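Local structure of putative transcriptional regulator (TetR/AcrR family) (Acinetobacter sp., 3KNW) at residues E59-Y73 and S125-L139. The protein probably binds DNA as a transcriptional regulator of the TetR/AcrR family, through a predicted helix-turn-helix motif. Sequence-based numbering, arbitrary orientation.
Sequences EAFGCELLKHYISDY and SEDMRLIMNDGVKRL
Met128 and Ile131, knobs into holes, pack segment 125-139 against 59-73 in the all-helical TetR fold. The axes of the two segments run parallel at 2°, 9.5 Å apart, and the packing joins helix 58-81, which follows the predicted helix-turn-helix motif, to helix 126-153 of the C-terminal, regulatory part. Met128, a selenomethionine, fits among Glu59, Gly62, Cys63 and Leu66; its chain bends about the CG-SE bond (chi3 65°), which brings CE to 3.7 Å from Leu66 CD1. The CE methyl of Met132 meets the same leucine branch, and beyond it helix 111-119 packs on Leu66. Ile131 enters the next hole, among Cys63, Leu66, Lys67 and Ile70. Its CG2 presses on Ile70 CD1 at 3.5 Å, while its CD1 touches Cys63 CB and Lys67 NZ. Gly135 lets Ile70 lie close to the backbone of its partner helix. Farther along, Tyr73 and Leu139 cross at about a right angle, and the Tyr73 hydroxyl is hydrogen-bonded to that of Tyr94. The hydrogen bond between the segments lies at their N-terminal ends. Ser125 is the N-cap: its OG accepts from Met128 N at 3.0 Å and donates to Glu59 OE2, modelled a doubtfully short 2.5 Å away.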
loop_
_atom_site.group_PDB
_atom_site.type_symbol
_atom_site.label_atom_id
_atom_site.label_comp_id
_atom_site.label_asym_id
_atom_site.label_seq_id
_atom_site.Cartn_x
_atom_site.Cartn_y
_atom_site.Cartn_z
ATOM N N GLU A 59 -7.472 19.825 12.485
ATOM C CA GLU A 59 -6.192 19.799 11.817
ATOM C C GLU A 59 -5.010 19.819 12.797
ATOM O O GLU A 59 -4.097 18.991 12.643
ATOM C CB GLU A 59 -6.116 20.911 10.764
ATOM C CG GLU A 59 -4.885 20.894 9.877
ATOM C CD GLU A 59 -4.773 19.666 8.926
ATOM O OE1 GLU A 59 -5.791 19.288 8.246
ATOM O OE2 GLU A 59 -3.644 19.121 8.866
ATOM N N ALA A 60 -5.014 20.700 13.799
ATOM C CA ALA A 60 -3.969 20.659 14.852
ATOM C C ALA A 60 -3.836 19.257 15.457
ATOM O O ALA A 60 -2.740 18.748 15.695
ATOM C CB ALA A 60 -4.247 21.685 15.964
ATOM N N PHE A 61 -4.980 18.645 15.683
ATOM C CA PHE A 61 -5.084 17.383 16.351
ATOM C C PHE A 61 -4.509 16.275 15.471
ATOM O O PHE A 61 -3.792 15.396 15.949
ATOM C CB PHE A 61 -6.553 17.147 16.638
ATOM C CG PHE A 61 -6.884 15.752 17.030
ATOM C CD1 PHE A 61 -6.481 15.254 18.252
ATOM C CD2 PHE A 61 -7.644 14.952 16.207
ATOM C CE1 PHE A 61 -6.827 13.992 18.642
ATOM C CE2 PHE A 61 -7.968 13.677 16.584
ATOM C CZ PHE A 61 -7.567 13.203 17.790
ATOM N N GLY A 62 -4.855 16.318 14.188
ATOM C CA GLY A 62 -4.277 15.408 13.184
ATOM C C GLY A 62 -2.758 15.532 13.171
ATOM O O GLY A 62 -2.068 14.538 13.242
ATOM N N CYS A 63 -2.235 16.758 13.133
ATOM C CA CYS A 63 -0.803 16.916 13.211
ATOM C C CYS A 63 -0.265 16.299 14.510
ATOM O O CYS A 63 0.796 15.648 14.502
ATOM C CB CYS A 63 -0.362 18.377 13.079
ATOM S SG CYS A 63 -0.671 19.110 11.476
ATOM N N GLU A 64 -0.957 16.478 15.631
ATOM C CA GLU A 64 -0.363 15.963 16.870
ATOM C C GLU A 64 -0.445 14.451 16.944
ATOM O O GLU A 64 0.449 13.789 17.470
ATOM C CB GLU A 64 -0.909 16.655 18.117
ATOM C CG GLU A 64 -0.362 18.088 18.266
ATOM C CD GLU A 64 1.200 18.178 18.231
ATOM O OE1 GLU A 64 1.774 19.125 17.588
ATOM O OE2 GLU A 64 1.853 17.296 18.846
ATOM N N LEU A 65 -1.514 13.922 16.388
ATOM C CA LEU A 65 -1.719 12.492 16.271
ATOM C C LEU A 65 -0.575 11.839 15.509
ATOM O O LEU A 65 -0.038 10.829 15.943
ATOM C CB LEU A 65 -3.022 12.266 15.515
ATOM C CG LEU A 65 -3.690 10.921 15.531
ATOM C CD1 LEU A 65 -3.945 10.533 16.964
ATOM C CD2 LEU A 65 -4.993 11.017 14.734
ATOM N N LEU A 66 -0.168 12.409 14.381
ATOM C CA LEU A 66 0.873 11.767 13.603
ATOM C C LEU A 66 2.203 11.908 14.287
ATOM O O LEU A 66 3.024 11.018 14.203
ATOM C CB LEU A 66 0.961 12.308 12.168
ATOM C CG LEU A 66 -0.239 11.977 11.261
ATOM C CD1 LEU A 66 -0.053 12.748 9.961
ATOM C CD2 LEU A 66 -0.507 10.446 11.014
ATOM N N LYS A 67 2.421 13.050 14.923
ATOM C CA LYS A 67 3.679 13.312 15.609
ATOM C C LYS A 67 3.823 12.315 16.751
ATOM O O LYS A 67 4.907 11.750 16.948
ATOM C CB LYS A 67 3.762 14.747 16.159
ATOM C CG LYS A 67 4.372 15.793 15.202
ATOM C CD LYS A 67 4.608 17.134 15.908
ATOM C CE LYS A 67 4.848 18.299 14.928
ATOM N NZ LYS A 67 3.601 19.013 14.425
ATOM N N HIS A 68 2.728 12.118 17.491
ATOM C CA HIS A 68 2.712 11.240 18.659
ATOM C C HIS A 68 2.907 9.812 18.233
ATOM O O HIS A 68 3.582 9.046 18.922
ATOM C CB HIS A 68 1.405 11.362 19.462
ATOM C CG HIS A 68 1.310 10.387 20.595
ATOM N ND1 HIS A 68 2.197 10.389 21.651
ATOM C CD2 HIS A 68 0.470 9.344 20.810
ATOM C CE1 HIS A 68 1.891 9.405 22.483
ATOM N NE2 HIS A 68 0.839 8.765 22.002
ATOM N N TYR A 69 2.325 9.467 17.097
ATOM C CA TYR A 69 2.546 8.161 16.500
ATOM C C TYR A 69 4.033 7.920 16.166
ATOM O O TYR A 69 4.597 6.902 16.535
ATOM C CB TYR A 69 1.671 7.984 15.246
ATOM C CG TYR A 69 1.910 6.662 14.548
ATOM C CD1 TYR A 69 1.481 5.466 15.117
ATOM C CD2 TYR A 69 2.583 6.607 13.337
ATOM C CE1 TYR A 69 1.722 4.241 14.507
ATOM C CE2 TYR A 69 2.817 5.391 12.697
ATOM C CZ TYR A 69 2.390 4.209 13.292
ATOM O OH TYR A 69 2.629 3.003 12.674
ATOM N N ILE A 70 4.659 8.872 15.485
ATOM C CA ILE A 70 6.037 8.750 15.057
ATOM C C ILE A 70 6.927 8.686 16.299
ATOM O O ILE A 70 7.844 7.876 16.347
ATOM C CB ILE A 70 6.458 9.955 14.169
ATOM C CG1 ILE A 70 5.753 9.902 12.813
ATOM C CG2 ILE A 70 7.967 9.962 13.932
ATOM C CD1 ILE A 70 5.519 11.274 12.177
ATOM N N SER A 71 6.622 9.517 17.304
ATOM C CA SER A 71 7.463 9.642 18.519
ATOM C C SER A 71 7.536 8.360 19.340
ATOM O O SER A 71 8.604 7.980 19.843
ATOM C CB SER A 71 6.995 10.808 19.416
ATOM O OG SER A 71 7.284 10.550 20.788
ATOM N N ASP A 72 6.377 7.734 19.498
ATOM C CA ASP A 72 6.278 6.427 20.105
ATOM C C ASP A 72 6.943 5.342 19.230
ATOM O O ASP A 72 7.645 4.466 19.771
ATOM C CB ASP A 72 4.805 6.079 20.364
ATOM C CG ASP A 72 4.211 6.816 21.575
ATOM O OD1 ASP A 72 4.947 7.606 22.252
ATOM O OD2 ASP A 72 3.001 6.580 21.853
ATOM N N TYR A 73 6.741 5.389 17.905
ATOM C CA TYR A 73 7.366 4.418 16.994
ATOM C C TYR A 73 8.879 4.381 17.224
ATOM O O TYR A 73 9.458 3.305 17.416
ATOM C CB TYR A 73 7.116 4.779 15.541
ATOM C CG TYR A 73 7.218 3.628 14.580
ATOM C CD1 TYR A 73 6.075 3.058 14.015
ATOM C CD2 TYR A 73 8.432 3.111 14.212
ATOM C CE1 TYR A 73 6.153 1.981 13.115
ATOM C CE2 TYR A 73 8.509 2.032 13.317
ATOM C CZ TYR A 73 7.368 1.479 12.775
ATOM O OH TYR A 73 7.464 0.441 11.893
ATOM N N SER A 125 -3.923 17.819 4.415
ATOM C CA SER A 125 -3.140 19.052 4.500
ATOM C C SER A 125 -1.700 18.736 4.128
ATOM O O SER A 125 -1.215 17.652 4.436
ATOM C CB SER A 125 -3.145 19.558 5.920
ATOM O OG SER A 125 -2.376 18.690 6.776
ATOM N N GLU A 126 -1.020 19.666 3.466
ATOM C CA GLU A 126 0.434 19.599 3.301
ATOM C C GLU A 126 1.188 19.361 4.599
ATOM O O GLU A 126 2.210 18.652 4.606
ATOM C CB GLU A 126 0.992 20.896 2.722
ATOM C CG GLU A 126 1.318 20.823 1.297
ATOM C CD GLU A 126 2.199 19.623 0.964
ATOM O OE1 GLU A 126 3.186 19.314 1.712
ATOM O OE2 GLU A 126 1.872 18.995 -0.065
ATOM N N ASP A 127 0.737 19.994 5.681
ATOM C CA ASP A 127 1.453 19.880 6.952
ATOM C C ASP A 127 1.522 18.406 7.421
ATOM O O ASP A 127 2.582 17.902 7.815
ATOM C CB ASP A 127 0.806 20.769 8.034
ATOM C CG ASP A 127 1.070 22.260 7.795
ATOM O OD1 ASP A 127 2.261 22.620 7.544
ATOM O OD2 ASP A 127 0.089 23.047 7.802
HETATM N N MSE A 128 0.386 17.730 7.355
HETATM C CA MSE A 128 0.287 16.359 7.773
HETATM C C MSE A 128 1.058 15.445 6.817
HETATM O O MSE A 128 1.782 14.541 7.239
HETATM C CB MSE A 128 -1.212 15.969 7.899
HETATM C CG MSE A 128 -1.869 16.455 9.242
HETATM SE SE MSE A 128 -3.698 15.957 9.429
HETATM C CE MSE A 128 -3.417 14.115 9.511
ATOM N N ARG A 129 0.949 15.712 5.525
ATOM C CA ARG A 129 1.664 14.928 4.546
ATOM C C ARG A 129 3.181 15.018 4.717
ATOM O O ARG A 129 3.870 14.018 4.638
ATOM C CB ARG A 129 1.301 15.373 3.135
ATOM C CG ARG A 129 1.792 14.387 2.090
ATOM C CD ARG A 129 1.618 14.987 0.736
ATOM N NE ARG A 129 2.602 16.031 0.413
ATOM C CZ ARG A 129 3.921 15.832 0.224
ATOM N NH1 ARG A 129 4.699 16.877 -0.089
ATOM N NH2 ARG A 129 4.491 14.613 0.348
ATOM N N LEU A 130 3.677 16.220 4.902
ATOM C CA LEU A 130 5.097 16.454 5.250
ATOM C C LEU A 130 5.561 15.722 6.518
ATOM O O LEU A 130 6.582 15.053 6.489
ATOM C CB LEU A 130 5.328 17.952 5.471
ATOM C CG LEU A 130 6.774 18.442 5.404
ATOM C CD1 LEU A 130 7.537 17.989 4.101
ATOM C CD2 LEU A 130 6.762 20.002 5.562
ATOM N N ILE A 131 4.804 15.824 7.606
ATOM C CA ILE A 131 5.144 15.093 8.820
ATOM C C ILE A 131 5.227 13.591 8.557
ATOM O O ILE A 131 6.190 12.937 8.963
ATOM C CB ILE A 131 4.134 15.330 9.968
ATOM C CG1 ILE A 131 4.235 16.779 10.494
ATOM C CG2 ILE A 131 4.412 14.388 11.102
ATOM C CD1 ILE A 131 3.049 17.198 11.330
HETATM N N MSE A 132 4.254 13.063 7.827
HETATM C CA MSE A 132 4.227 11.628 7.527
HETATM C C MSE A 132 5.383 11.198 6.630
HETATM O O MSE A 132 6.069 10.221 6.895
HETATM C CB MSE A 132 2.918 11.271 6.852
HETATM C CG MSE A 132 2.354 9.959 7.280
HETATM SE SE MSE A 132 0.730 9.770 6.241
HETATM C CE MSE A 132 0.042 11.560 6.225
ATOM N N ASN A 133 5.559 11.925 5.547
ATOM C CA ASN A 133 6.687 11.745 4.635
ATOM C C ASN A 133 8.024 11.684 5.292
ATOM O O ASN A 133 8.861 10.908 4.892
ATOM C CB ASN A 133 6.819 12.954 3.735
ATOM C CG ASN A 133 6.372 12.683 2.391
ATOM O OD1 ASN A 133 5.224 12.221 2.176
ATOM N ND2 ASN A 133 7.261 12.940 1.424
ATOM N N ASP A 134 8.251 12.613 6.226
ATOM C CA ASP A 134 9.507 12.658 6.905
ATOM C C ASP A 134 9.643 11.465 7.856
ATOM O O ASP A 134 10.715 10.890 7.924
ATOM C CB ASP A 134 9.695 13.987 7.613
ATOM C CG ASP A 134 10.063 15.150 6.621
ATOM O OD1 ASP A 134 10.590 14.872 5.480
ATOM O OD2 ASP A 134 9.823 16.342 7.007
ATOM N N GLY A 135 8.569 11.047 8.517
ATOM C CA GLY A 135 8.608 9.868 9.364
ATOM C C GLY A 135 9.082 8.664 8.577
ATOM O O GLY A 135 10.001 7.910 8.985
ATOM N N VAL A 136 8.513 8.510 7.390
ATOM C CA VAL A 136 8.809 7.336 6.600
ATOM C C VAL A 136 10.235 7.441 6.113
ATOM O O VAL A 136 10.955 6.445 6.124
ATOM C CB VAL A 136 7.850 7.168 5.410
ATOM C CG1 VAL A 136 8.327 6.104 4.540
ATOM C CG2 VAL A 136 6.488 6.853 5.888
ATOM N N LYS A 137 10.650 8.623 5.686
ATOM C CA LYS A 137 12.068 8.797 5.274
ATOM C C LYS A 137 13.059 8.478 6.416
ATOM O O LYS A 137 14.112 7.919 6.198
ATOM C CB LYS A 137 12.344 10.215 4.786
ATOM C CG LYS A 137 11.675 10.634 3.503
ATOM C CD LYS A 137 12.265 9.988 2.267
ATOM C CE LYS A 137 12.192 10.969 1.041
ATOM N NZ LYS A 137 10.907 11.835 0.997
ATOM N N ARG A 138 12.711 8.827 7.638
ATOM C CA ARG A 138 13.579 8.493 8.740
ATOM C C ARG A 138 13.684 6.985 9.037
ATOM O O ARG A 138 14.776 6.483 9.341
ATOM C CB ARG A 138 13.143 9.234 9.979
ATOM C CG ARG A 138 13.768 10.605 10.093
ATOM C CD ARG A 138 13.629 11.067 11.519
ATOM N NE ARG A 138 12.280 11.503 11.877
ATOM C CZ ARG A 138 11.776 11.447 13.122
ATOM N NH1 ARG A 138 10.545 11.903 13.364
ATOM N NH2 ARG A 138 12.478 10.908 14.138
ATOM N N LEU A 139 12.553 6.284 8.952
ATOM C CA LEU A 139 12.519 4.864 9.154
ATOM C C LEU A 139 13.352 4.165 8.113
ATOM O O LEU A 139 14.200 3.359 8.433
ATOM C CB LEU A 139 11.094 4.378 9.179
ATOM C CG LEU A 139 10.947 2.878 9.344
ATOM C CD1 LEU A 139 11.517 2.414 10.669
ATOM C CD2 LEU A 139 9.499 2.478 9.183
#